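Local coordinates for endoglucanase (Humicola insolens, PDB 1DYS), which hydrolyses internal beta-1,4-glucosidic linkages of cellulose as a family 6 glycoside hydrolase, contributing to the recycling of plant biomass, at residues V117-S128 with Y165-I175; L193-L204 with N249-P260. All coordinates share one frame; numbering follows the deposited sequence.

Contact 1: V117-S128 with Y165-I175; sequences VNPFAQKLKAAS and YAISQLQASHI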
loop_
_atom_site.group_PDB
_atom_site.type_symbol
_atom_site.label_atom_id
_atom_site.label_comp_id
_atom_site.label_asym_id
_atom_site.label_seq_id
_atom_site.Cartn_x
_atom_site.Cartn_y
_atom_site.Cartn_z
ATOM N N VAL A 117 -14.905 7.110 -9.531
ATOM C CA VAL A 117 -16.216 6.608 -9.955
ATOM C C VAL A 117 -16.522 6.933 -11.417
ATOM O O VAL A 117 -16.919 6.025 -12.165
ATOM C CB VAL A 117 -17.312 7.139 -9.011
ATOM C CG1 VAL A 117 -18.687 6.729 -9.451
ATOM C CG2 VAL A 117 -17.039 6.591 -7.588
ATOM N N ASN A 118 -16.290 8.173 -11.876
ATOM C CA ASN A 118 -16.660 8.442 -13.279
ATOM C C ASN A 118 -16.030 7.519 -14.273
ATOM O O ASN A 118 -16.743 6.905 -15.098
ATOM C CB ASN A 118 -16.464 9.920 -13.599
ATOM C CG ASN A 118 -17.473 10.749 -12.835
ATOM O OD1 ASN A 118 -18.420 10.363 -12.158
ATOM N ND2 ASN A 118 -17.246 12.077 -12.939
ATOM N N PRO A 119 -14.743 7.318 -14.243
ATOM C CA PRO A 119 -14.024 6.458 -15.164
ATOM C C PRO A 119 -14.490 5.016 -15.011
ATOM O O PRO A 119 -14.584 4.294 -16.013
ATOM C CB PRO A 119 -12.518 6.648 -15.018
ATOM C CG PRO A 119 -12.437 7.678 -13.938
ATOM C CD PRO A 119 -13.793 8.100 -13.433
ATOM N N PHE A 120 -14.780 4.607 -13.784
ATOM C CA PHE A 120 -15.302 3.272 -13.536
ATOM C C PHE A 120 -16.624 3.097 -14.298
ATOM O O PHE A 120 -16.763 2.135 -15.068
ATOM C CB PHE A 120 -15.533 3.068 -12.039
ATOM C CG PHE A 120 -15.595 1.654 -11.533
ATOM C CD1 PHE A 120 -16.561 0.748 -11.957
ATOM C CD2 PHE A 120 -14.659 1.303 -10.565
ATOM C CE1 PHE A 120 -16.574 -0.508 -11.386
ATOM C CE2 PHE A 120 -14.667 0.048 -9.981
ATOM C CZ PHE A 120 -15.628 -0.851 -10.430
ATOM N N ALA A 121 -17.492 4.093 -14.130
ATOM C CA ALA A 121 -18.808 3.999 -14.781
ATOM C C ALA A 121 -18.707 4.050 -16.292
ATOM O O ALA A 121 -19.474 3.342 -16.958
ATOM C CB ALA A 121 -19.710 5.080 -14.246
ATOM N N GLN A 122 -17.798 4.858 -16.807
ATOM C CA GLN A 122 -17.629 4.981 -18.258
ATOM C C GLN A 122 -17.282 3.629 -18.858
ATOM O O GLN A 122 -17.856 3.220 -19.879
ATOM C CB GLN A 122 -16.506 5.986 -18.571
ATOM C CG GLN A 122 -16.171 6.103 -20.061
ATOM C CD GLN A 122 -14.992 7.042 -20.269
ATOM O OE1 GLN A 122 -14.511 7.730 -19.364
ATOM N NE2 GLN A 122 -14.489 7.097 -21.498
ATOM N N LYS A 123 -16.302 2.942 -18.243
ATOM C CA LYS A 123 -15.880 1.648 -18.761
ATOM C C LYS A 123 -16.973 0.594 -18.708
ATOM O O LYS A 123 -17.163 -0.160 -19.662
ATOM C CB LYS A 123 -14.728 1.152 -17.841
ATOM C CG LYS A 123 -13.439 1.906 -18.197
ATOM C CD LYS A 123 -12.348 1.367 -17.256
ATOM C CE LYS A 123 -11.102 2.262 -17.314
ATOM N NZ LYS A 123 -10.475 2.255 -18.649
ATOM N N LEU A 124 -17.767 0.573 -17.631
ATOM C CA LEU A 124 -18.836 -0.436 -17.574
ATOM C C LEU A 124 -19.998 -0.076 -18.500
ATOM O O LEU A 124 -20.540 -1.001 -19.108
ATOM C CB LEU A 124 -19.335 -0.616 -16.139
ATOM C CG LEU A 124 -18.592 -1.659 -15.293
ATOM C CD1 LEU A 124 -17.116 -1.310 -15.137
ATOM C CD2 LEU A 124 -19.217 -1.667 -13.905
ATOM N N LYS A 125 -20.362 1.199 -18.604
ATOM C CA LYS A 125 -21.505 1.550 -19.475
ATOM C C LYS A 125 -21.112 1.359 -20.925
ATOM O O LYS A 125 -21.991 1.051 -21.745
ATOM C CB LYS A 125 -21.989 2.979 -19.188
ATOM C CG LYS A 125 -22.735 3.090 -17.860
ATOM C CD LYS A 125 -23.166 4.526 -17.546
ATOM C CE LYS A 125 -24.002 4.504 -16.274
ATOM N NZ LYS A 125 -24.381 5.848 -15.811
ATOM N N ALA A 126 -19.835 1.478 -21.278
ATOM C CA ALA A 126 -19.427 1.226 -22.679
ATOM C C ALA A 126 -19.519 -0.252 -22.990
ATOM O O ALA A 126 -19.872 -0.649 -24.110
ATOM C CB ALA A 126 -18.019 1.752 -22.906
ATOM N N ALA A 127 -19.262 -1.109 -21.995
ATOM C CA ALA A 127 -19.287 -2.552 -22.246
ATOM C C ALA A 127 -20.652 -3.127 -21.951
ATOM O O ALA A 127 -20.861 -4.001 -21.095
ATOM C CB ALA A 127 -18.194 -3.226 -21.396
ATOM N N SER A 128 -21.667 -2.679 -22.691
ATOM C CA SER A 128 -23.061 -3.066 -22.548
ATOM C C SER A 128 -23.370 -4.534 -22.845
ATOM O O SER A 128 -24.437 -5.034 -22.462
ATOM C CB SER A 128 -23.930 -2.181 -23.455
ATOM O OG SER A 128 -23.566 -2.228 -24.808
ATOM N N TYR A 165 -23.167 8.423 -4.459
ATOM C CA TYR A 165 -22.724 8.858 -5.758
ATOM C C TYR A 165 -22.320 7.683 -6.654
ATOM O O TYR A 165 -22.710 7.633 -7.825
ATOM C CB TYR A 165 -21.574 9.882 -5.665
ATOM C CG TYR A 165 -21.142 10.357 -7.035
ATOM C CD1 TYR A 165 -21.860 11.414 -7.626
ATOM C CD2 TYR A 165 -20.098 9.840 -7.766
ATOM C CE1 TYR A 165 -21.526 11.862 -8.883
ATOM C CE2 TYR A 165 -19.771 10.282 -9.031
ATOM C CZ TYR A 165 -20.486 11.320 -9.597
ATOM O OH TYR A 165 -20.179 11.803 -10.840
ATOM N N ALA A 166 -21.623 6.729 -6.038
ATOM C CA ALA A 166 -21.229 5.547 -6.820
ATOM C C ALA A 166 -22.457 4.748 -7.277
ATOM O O ALA A 166 -22.472 4.405 -8.468
ATOM C CB ALA A 166 -20.328 4.738 -5.895
ATOM N N ILE A 167 -23.465 4.590 -6.423
ATOM C CA ILE A 167 -24.677 3.886 -6.836
ATOM C C ILE A 167 -25.331 4.686 -7.958
ATOM O O ILE A 167 -25.765 4.114 -8.951
ATOM C CB ILE A 167 -25.665 3.747 -5.670
ATOM C CG1 ILE A 167 -25.058 2.851 -4.566
ATOM C CG2 ILE A 167 -27.012 3.153 -6.075
ATOM C CD1 ILE A 167 -25.762 2.885 -3.228
ATOM N N SER A 168 -25.437 6.010 -7.738
ATOM C CA SER A 168 -26.103 6.842 -8.757
ATOM C C SER A 168 -25.464 6.728 -10.121
ATOM O O SER A 168 -26.144 6.877 -11.154
ATOM C CB SER A 168 -26.160 8.314 -8.325
ATOM O OG SER A 168 -24.963 9.080 -8.470
ATOM N N GLN A 169 -24.142 6.568 -10.207
ATOM C CA GLN A 169 -23.476 6.497 -11.492
ATOM C C GLN A 169 -23.443 5.128 -12.165
ATOM O O GLN A 169 -22.983 5.036 -13.301
ATOM C CB GLN A 169 -22.000 6.929 -11.354
ATOM C CG GLN A 169 -21.869 8.444 -11.153
ATOM C CD GLN A 169 -22.002 9.080 -12.528
ATOM O OE1 GLN A 169 -21.290 8.745 -13.489
ATOM N NE2 GLN A 169 -22.991 9.951 -12.656
ATOM N N LEU A 170 -23.889 4.080 -11.485
ATOM C CA LEU A 170 -23.793 2.725 -11.984
ATOM C C LEU A 170 -25.136 2.048 -12.163
ATOM O O LEU A 170 -25.342 0.884 -11.810
ATOM C CB LEU A 170 -22.929 1.907 -10.980
ATOM C CG LEU A 170 -21.474 2.407 -10.981
ATOM C CD1 LEU A 170 -20.718 1.800 -9.783
ATOM C CD2 LEU A 170 -20.716 2.085 -12.245
ATOM N N GLN A 171 -26.130 2.828 -12.629
ATOM C CA GLN A 171 -27.444 2.232 -12.890
ATOM C C GLN A 171 -27.511 1.805 -14.357
ATOM O O GLN A 171 -27.433 2.672 -15.233
ATOM C CB GLN A 171 -28.519 3.279 -12.626
ATOM C CG GLN A 171 -28.679 3.789 -11.229
ATOM C CD GLN A 171 -29.093 2.731 -10.220
ATOM O OE1 GLN A 171 -30.171 2.148 -10.323
ATOM N NE2 GLN A 171 -28.228 2.507 -9.247
ATOM N N ALA A 172 -27.619 0.517 -14.639
ATOM C CA ALA A 172 -27.720 0.024 -16.017
ATOM C C ALA A 172 -28.252 -1.406 -15.961
ATOM O O ALA A 172 -28.073 -2.052 -14.918
ATOM C CB ALA A 172 -26.390 0.053 -16.726
ATOM N N SER A 173 -28.914 -1.919 -16.994
ATOM C CA SER A 173 -29.439 -3.277 -16.886
ATOM C C SER A 173 -28.374 -4.362 -16.846
ATOM O O SER A 173 -28.716 -5.484 -16.459
ATOM C CB SER A 173 -30.405 -3.520 -18.052
ATOM O OG SER A 173 -29.696 -3.685 -19.259
ATOM N N HIS A 174 -27.121 -4.090 -17.214
ATOM C CA HIS A 174 -26.070 -5.084 -17.230
ATOM C C HIS A 174 -25.113 -4.901 -16.037
ATOM O O HIS A 174 -24.146 -5.633 -15.912
ATOM C CB HIS A 174 -25.290 -5.086 -18.545
ATOM C CG HIS A 174 -24.553 -3.785 -18.749
ATOM N ND1 HIS A 174 -25.197 -2.581 -18.936
ATOM C CD2 HIS A 174 -23.227 -3.528 -18.775
ATOM C CE1 HIS A 174 -24.288 -1.629 -19.085
ATOM N NE2 HIS A 174 -23.074 -2.164 -18.950
ATOM N N ILE A 175 -25.476 -3.955 -15.174
ATOM C CA ILE A 175 -24.664 -3.711 -13.970
ATOM C C ILE A 175 -25.490 -4.044 -12.735
ATOM O O ILE A 175 -26.556 -3.477 -12.474
ATOM C CB ILE A 175 -24.223 -2.238 -13.876
ATOM C CG1 ILE A 175 -23.383 -1.812 -15.077
ATOM C CG2 ILE A 175 -23.443 -2.015 -12.571
ATOM C CD1 ILE A 175 -23.083 -0.304 -15.085
HETATM O O HOH W 1 -19.105 14.355 -11.532
HETATM O O HOH W 2 -26.114 5.614 -13.702
HETATM O O HOH W 3 -22.437 7.835 -15.742
#
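The imidazole of His174 lies between Ser128 CA on one face, a CH-pi contact 3.8 Å from the ring centroid, and CG1 of its own neighbour Ile175 on the other. At its edge NE2 donates to Leu124 O (2.8 Å), a nearly straight bond (171°) that runs in the ring plane but reaches the oxygen from above the carbonyl plane. Histidine suits this place because a flat ring can slip under the chain and still offer an N-H to a carbonyl of the last helical turn; a leucine here would probably leave Leu124 O without this donor and the chain at Ser128 free to shift. The Tyr165 ring meets Val117 CB and Asn118 OD1 at its edge. Its hydroxyl donates to OD1 at 2.6 Å, in the carbonyl plane on a lone pair, and a water joins the same hydroxyl to Asn118 ND2.

In the distorted alpha/beta barrel of family 6, helices surround parallel strands; segments 117-126 and 165-169 of two such helices run nearly parallel, 22° apart, and Phe120 and Leu124 continue inward onto strand 79-85. Small Ala121 lets Leu170 CD2 come within 3.7 Å of its CB. Lys125, stretched out at full length, carries NZ across to Gln169 O (3.0 Å), a carbonyl near the helix end, and two waters also accept from this ammonium.

Contact 2: L193-L204 with N249-P260; sequences LEPTAQEVATIL and NIANAMRQRGLP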
loop_
_atom_site.group_PDB
_atom_site.type_symbol
_atom_site.label_atom_id
_atom_site.label_comp_id
_atom_site.label_asym_id
_atom_site.label_seq_id
_atom_site.Cartn_x
_atom_site.Cartn_y
_atom_site.Cartn_z
ATOM N N LEU A 193 -28.412 -5.462 13.470
ATOM C CA LEU A 193 -29.146 -5.636 12.218
ATOM C C LEU A 193 -29.943 -4.432 11.762
ATOM O O LEU A 193 -30.019 -4.115 10.557
ATOM C CB LEU A 193 -30.090 -6.842 12.339
ATOM C CG LEU A 193 -29.507 -8.191 12.729
ATOM C CD1 LEU A 193 -30.617 -9.077 13.297
ATOM C CD2 LEU A 193 -28.832 -8.872 11.552
ATOM N N GLU A 194 -30.608 -3.759 12.717
ATOM C CA GLU A 194 -31.393 -2.576 12.310
ATOM C C GLU A 194 -30.536 -1.372 12.000
ATOM O O GLU A 194 -30.677 -0.737 10.958
ATOM C CB GLU A 194 -32.536 -2.243 13.262
ATOM C CG GLU A 194 -33.644 -3.290 13.165
ATOM C CD GLU A 194 -34.379 -3.295 11.837
ATOM O OE1 GLU A 194 -34.223 -2.354 11.019
ATOM O OE2 GLU A 194 -35.131 -4.278 11.632
ATOM N N PRO A 195 -29.531 -1.078 12.801
ATOM C CA PRO A 195 -28.599 0.008 12.531
ATOM C C PRO A 195 -27.972 -0.224 11.160
ATOM O O PRO A 195 -27.784 0.750 10.437
ATOM C CB PRO A 195 -27.538 -0.011 13.647
ATOM C CG PRO A 195 -28.343 -0.653 14.753
ATOM C CD PRO A 195 -29.278 -1.677 14.110
ATOM N N THR A 196 -27.737 -1.481 10.764
ATOM C CA THR A 196 -27.223 -1.755 9.417
ATOM C C THR A 196 -28.232 -1.440 8.336
ATOM O O THR A 196 -27.962 -0.797 7.313
ATOM C CB THR A 196 -26.798 -3.239 9.303
ATOM O OG1 THR A 196 -25.795 -3.417 10.315
ATOM C CG2 THR A 196 -26.207 -3.539 7.944
ATOM N N ALA A 197 -29.504 -1.839 8.531
ATOM C CA ALA A 197 -30.528 -1.511 7.550
ATOM C C ALA A 197 -30.792 -0.026 7.417
ATOM O O ALA A 197 -31.098 0.452 6.328
ATOM C CB ALA A 197 -31.841 -2.232 7.904
ATOM N N GLN A 198 -30.670 0.707 8.526
ATOM C CA GLN A 198 -30.877 2.147 8.545
ATOM C C GLN A 198 -29.804 2.836 7.702
ATOM O O GLN A 198 -30.064 3.766 6.943
ATOM C CB GLN A 198 -30.862 2.682 9.989
ATOM C CG GLN A 198 -31.108 4.203 10.041
ATOM C CD GLN A 198 -32.495 4.454 9.443
ATOM O OE1 GLN A 198 -33.449 3.906 9.999
ATOM N NE2 GLN A 198 -32.608 5.196 8.350
ATOM N N GLU A 199 -28.568 2.340 7.870
ATOM C CA GLU A 199 -27.454 2.879 7.078
ATOM C C GLU A 199 -27.684 2.697 5.596
ATOM O O GLU A 199 -27.451 3.627 4.803
ATOM C CB GLU A 199 -26.144 2.238 7.516
ATOM C CG GLU A 199 -24.929 3.144 7.500
ATOM C CD GLU A 199 -25.162 4.589 7.870
ATOM O OE1 GLU A 199 -25.941 4.926 8.775
ATOM O OE2 GLU A 199 -24.499 5.432 7.201
ATOM N N VAL A 200 -28.113 1.507 5.162
ATOM C CA VAL A 200 -28.440 1.263 3.767
ATOM C C VAL A 200 -29.591 2.163 3.324
ATOM O O VAL A 200 -29.541 2.703 2.228
ATOM C CB VAL A 200 -28.774 -0.237 3.602
ATOM C CG1 VAL A 200 -29.320 -0.535 2.235
ATOM C CG2 VAL A 200 -27.535 -1.088 3.912
ATOM N N ALA A 201 -30.628 2.297 4.181
ATOM C CA ALA A 201 -31.727 3.162 3.741
ATOM C C ALA A 201 -31.213 4.594 3.523
ATOM O O ALA A 201 -31.599 5.205 2.522
ATOM C CB ALA A 201 -32.929 3.146 4.663
ATOM N N THR A 202 -30.433 5.136 4.433
ATOM C CA THR A 202 -29.897 6.492 4.298
ATOM C C THR A 202 -29.052 6.641 3.050
ATOM O O THR A 202 -29.184 7.644 2.348
ATOM C CB THR A 202 -29.079 6.852 5.545
ATOM O OG1 THR A 202 -29.959 6.841 6.672
ATOM C CG2 THR A 202 -28.392 8.199 5.414
ATOM N N ILE A 203 -28.149 5.689 2.781
ATOM C CA ILE A 203 -27.338 5.731 1.578
ATOM C C ILE A 203 -28.150 5.673 0.300
ATOM O O ILE A 203 -27.810 6.363 -0.673
ATOM C CB ILE A 203 -26.299 4.579 1.558
ATOM C CG1 ILE A 203 -25.221 4.976 2.574
ATOM C CG2 ILE A 203 -25.720 4.290 0.189
ATOM C CD1 ILE A 203 -24.398 3.812 3.060
ATOM N N LEU A 204 -29.180 4.841 0.248
ATOM C CA LEU A 204 -30.011 4.737 -0.948
ATOM C C LEU A 204 -30.796 6.023 -1.194
ATOM O O LEU A 204 -30.954 6.460 -2.347
ATOM C CB LEU A 204 -30.947 3.527 -0.826
ATOM C CG LEU A 204 -30.222 2.184 -1.049
ATOM C CD1 LEU A 204 -31.167 1.019 -0.851
ATOM C CD2 LEU A 204 -29.656 2.138 -2.458
ATOM N N ASN A 249 -31.209 -12.752 7.987
ATOM C CA ASN A 249 -31.513 -11.802 9.035
ATOM C C ASN A 249 -31.497 -10.385 8.467
ATOM O O ASN A 249 -32.393 -9.605 8.756
ATOM C CB ASN A 249 -30.538 -11.942 10.189
ATOM C CG ASN A 249 -30.781 -13.210 11.000
ATOM O OD1 ASN A 249 -31.882 -13.789 10.979
ATOM N ND2 ASN A 249 -29.744 -13.632 11.705
ATOM N N ILE A 250 -30.452 -10.103 7.667
ATOM C CA ILE A 250 -30.410 -8.793 7.028
ATOM C C ILE A 250 -31.564 -8.709 6.034
ATOM O O ILE A 250 -32.295 -7.714 6.038
ATOM C CB ILE A 250 -29.070 -8.469 6.330
ATOM C CG1 ILE A 250 -27.951 -8.268 7.344
ATOM C CG2 ILE A 250 -29.253 -7.226 5.444
ATOM C CD1 ILE A 250 -27.986 -7.012 8.189
ATOM N N ALA A 251 -31.775 -9.756 5.220
ATOM C CA ALA A 251 -32.849 -9.706 4.216
ATOM C C ALA A 251 -34.217 -9.487 4.855
ATOM O O ALA A 251 -35.009 -8.712 4.325
ATOM C CB ALA A 251 -32.815 -10.991 3.397
ATOM N N ASN A 252 -34.440 -10.051 6.035
ATOM C CA ASN A 252 -35.704 -9.845 6.763
ATOM C C ASN A 252 -35.874 -8.420 7.270
ATOM O O ASN A 252 -36.957 -7.811 7.156
ATOM C CB ASN A 252 -35.770 -10.890 7.890
ATOM C CG ASN A 252 -36.018 -12.300 7.388
ATOM O OD1 ASN A 252 -36.219 -12.560 6.194
ATOM N ND2 ASN A 252 -35.996 -13.315 8.248
ATOM N N ALA A 253 -34.806 -7.786 7.769
ATOM C CA ALA A 253 -34.797 -6.418 8.223
ATOM C C ALA A 253 -35.035 -5.484 7.036
ATOM O O ALA A 253 -35.796 -4.527 7.172
ATOM C CB ALA A 253 -33.502 -6.016 8.911
ATOM N N MET A 254 -34.396 -5.741 5.900
ATOM C CA MET A 254 -34.585 -4.928 4.713
ATOM C C MET A 254 -35.994 -4.982 4.153
ATOM O O MET A 254 -36.550 -4.003 3.670
ATOM C CB MET A 254 -33.604 -5.381 3.614
ATOM C CG MET A 254 -32.159 -5.200 4.064
ATOM S SD MET A 254 -31.598 -3.471 4.162
ATOM C CE MET A 254 -29.944 -3.803 4.810
ATOM N N ARG A 255 -36.529 -6.196 4.112
ATOM C CA ARG A 255 -37.860 -6.464 3.579
ATOM C C ARG A 255 -38.952 -5.656 4.241
ATOM O O ARG A 255 -39.838 -5.081 3.609
ATOM C CB ARG A 255 -38.084 -7.974 3.785
ATOM C CG ARG A 255 -39.509 -8.383 3.453
ATOM C CD ARG A 255 -39.615 -9.891 3.432
ATOM N NE ARG A 255 -38.682 -10.491 2.481
ATOM C CZ ARG A 255 -37.687 -11.292 2.809
ATOM N NH1 ARG A 255 -37.457 -11.566 4.093
ATOM N NH2 ARG A 255 -36.872 -11.817 1.918
ATOM N N GLN A 256 -38.889 -5.529 5.566
ATOM C CA GLN A 256 -39.791 -4.791 6.405
ATOM C C GLN A 256 -39.699 -3.283 6.206
ATOM O O GLN A 256 -40.566 -2.525 6.658
ATOM C CB GLN A 256 -39.501 -5.053 7.889
ATOM C CG GLN A 256 -40.104 -6.321 8.440
ATOM C CD GLN A 256 -41.469 -6.618 7.835
ATOM O OE1 GLN A 256 -41.649 -7.670 7.232
ATOM N NE2 GLN A 256 -42.383 -5.665 7.944
ATOM N N ARG A 257 -38.606 -2.831 5.594
ATOM C CA ARG A 257 -38.420 -1.416 5.310
ATOM C C ARG A 257 -38.599 -1.207 3.805
ATOM O O ARG A 257 -38.389 -0.144 3.219
ATOM C CB ARG A 257 -37.078 -0.881 5.782
ATOM C CG ARG A 257 -36.763 -1.033 7.270
ATOM C CD ARG A 257 -35.260 -0.836 7.451
ATOM N NE ARG A 257 -34.806 -0.626 8.802
ATOM C CZ ARG A 257 -34.393 0.511 9.358
ATOM N NH1 ARG A 257 -34.406 1.666 8.715
ATOM N NH2 ARG A 257 -33.980 0.452 10.619
ATOM N N GLY A 258 -38.924 -2.300 3.121
ATOM C CA GLY A 258 -39.122 -2.380 1.688
ATOM C C GLY A 258 -37.915 -2.120 0.801
ATOM O O GLY A 258 -37.950 -1.507 -0.266
ATOM N N LEU A 259 -36.754 -2.558 1.250
ATOM C CA LEU A 259 -35.480 -2.363 0.532
ATOM C C LEU A 259 -35.025 -3.707 0.008
ATOM O O LEU A 259 -35.618 -4.731 0.385
ATOM C CB LEU A 259 -34.469 -1.867 1.567
ATOM C CG LEU A 259 -34.734 -0.538 2.278
ATOM C CD1 LEU A 259 -33.783 -0.350 3.446
ATOM C CD2 LEU A 259 -34.622 0.642 1.324
ATOM N N PRO A 260 -34.036 -3.749 -0.862
ATOM C CA PRO A 260 -33.474 -4.944 -1.449
ATOM C C PRO A 260 -32.991 -5.937 -0.407
ATOM O O PRO A 260 -32.716 -5.607 0.733
ATOM C CB PRO A 260 -32.349 -4.558 -2.423
ATOM C CG PRO A 260 -32.200 -3.095 -2.159
ATOM C CD PRO A 260 -33.346 -2.544 -1.356
HETATM O O HOH W 4 -36.946 -3.731 9.398
HETATM O O HOH W 5 -33.114 2.192 12.777
#
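Met254 CE packs against Ala197 CA at 3.6 Å and Val200 CG2 at 3.7 Å, in the tightly filled inner part of the contact. The methionine chain bends at chi2, which turns its thioether toward segment 193-204, and the methyl-sized side chain of Ala197 leaves room for SD and CE. Val200 and Met254 both continue onto Phe216 of strand 215-218. Farther toward the N-terminal end of 193-204, Ile250 CD1 touches both Leu193 CD2 and the methyl branch of Thr196, whose hydroxyl turns back to Lys192 O. Toward the other end, Leu259 CD1 meets Ala201 CB at 3.8 Å, while Leu204 CD1 lies against Leu259 CD2, the two side chains running antiparallel, and also meets Pro260 CD.

Both helices belong to the layer around the parallel strands of the distorted alpha/beta barrel of family 6, and segments 193-204 and 249-255 cross at 56°. The last turn closes in a Schellman motif: Gly258 takes positive phi, a conformation easily reached without a side chain, Leu259 N returns to Met254 O and Gly258 N to Arg255 O.

The solvent side, where Glu194 and Gln198 are exposed, is built differently, from long polar and charged side chains and water. Arg257, held straight as far as NE, lays a guanidinium face over the backbone at Ala197 and Gln198. Arginine suits the place because NE and NH2 lie in one plane and grip a single carboxylate oxygen, Glu194 OE1 (NH2 at 2.8 Å), in a nearly coplanar salt bridge, leaving NH1 to donate almost straight (177°) to Gln198 OE1. These three bonds fix the rotation of the group. One water links Gln198 OE1 to Arg257 NH2; another joins Glu194 OE2 to Ala253 O.

After the first strands and helices, contact 1 opens on helix 108-126; the chain then runs through strand 132-136, helix 140-146 and helix 150-169, and contact 1 closes this loop as the chain enters strand 175-180. Contact 2 opens only afterwards, on helix 190-207, and closes past strand 215-218 with helix 243-255 and the turn leading to strand 262-266. The two loops therefore follow in series, neither nested nor crossed. Their centres lie 24 Å apart, yet they touch: Ile167 CD1 of 165-175 packs on Ile203 CG2 of 193-204 at 3.7 Å and also reaches Leu204. Helix 150-169 thus adjoins both helix 108-126 and helix 190-207, making a continuous row of helices beside the parallel sheet.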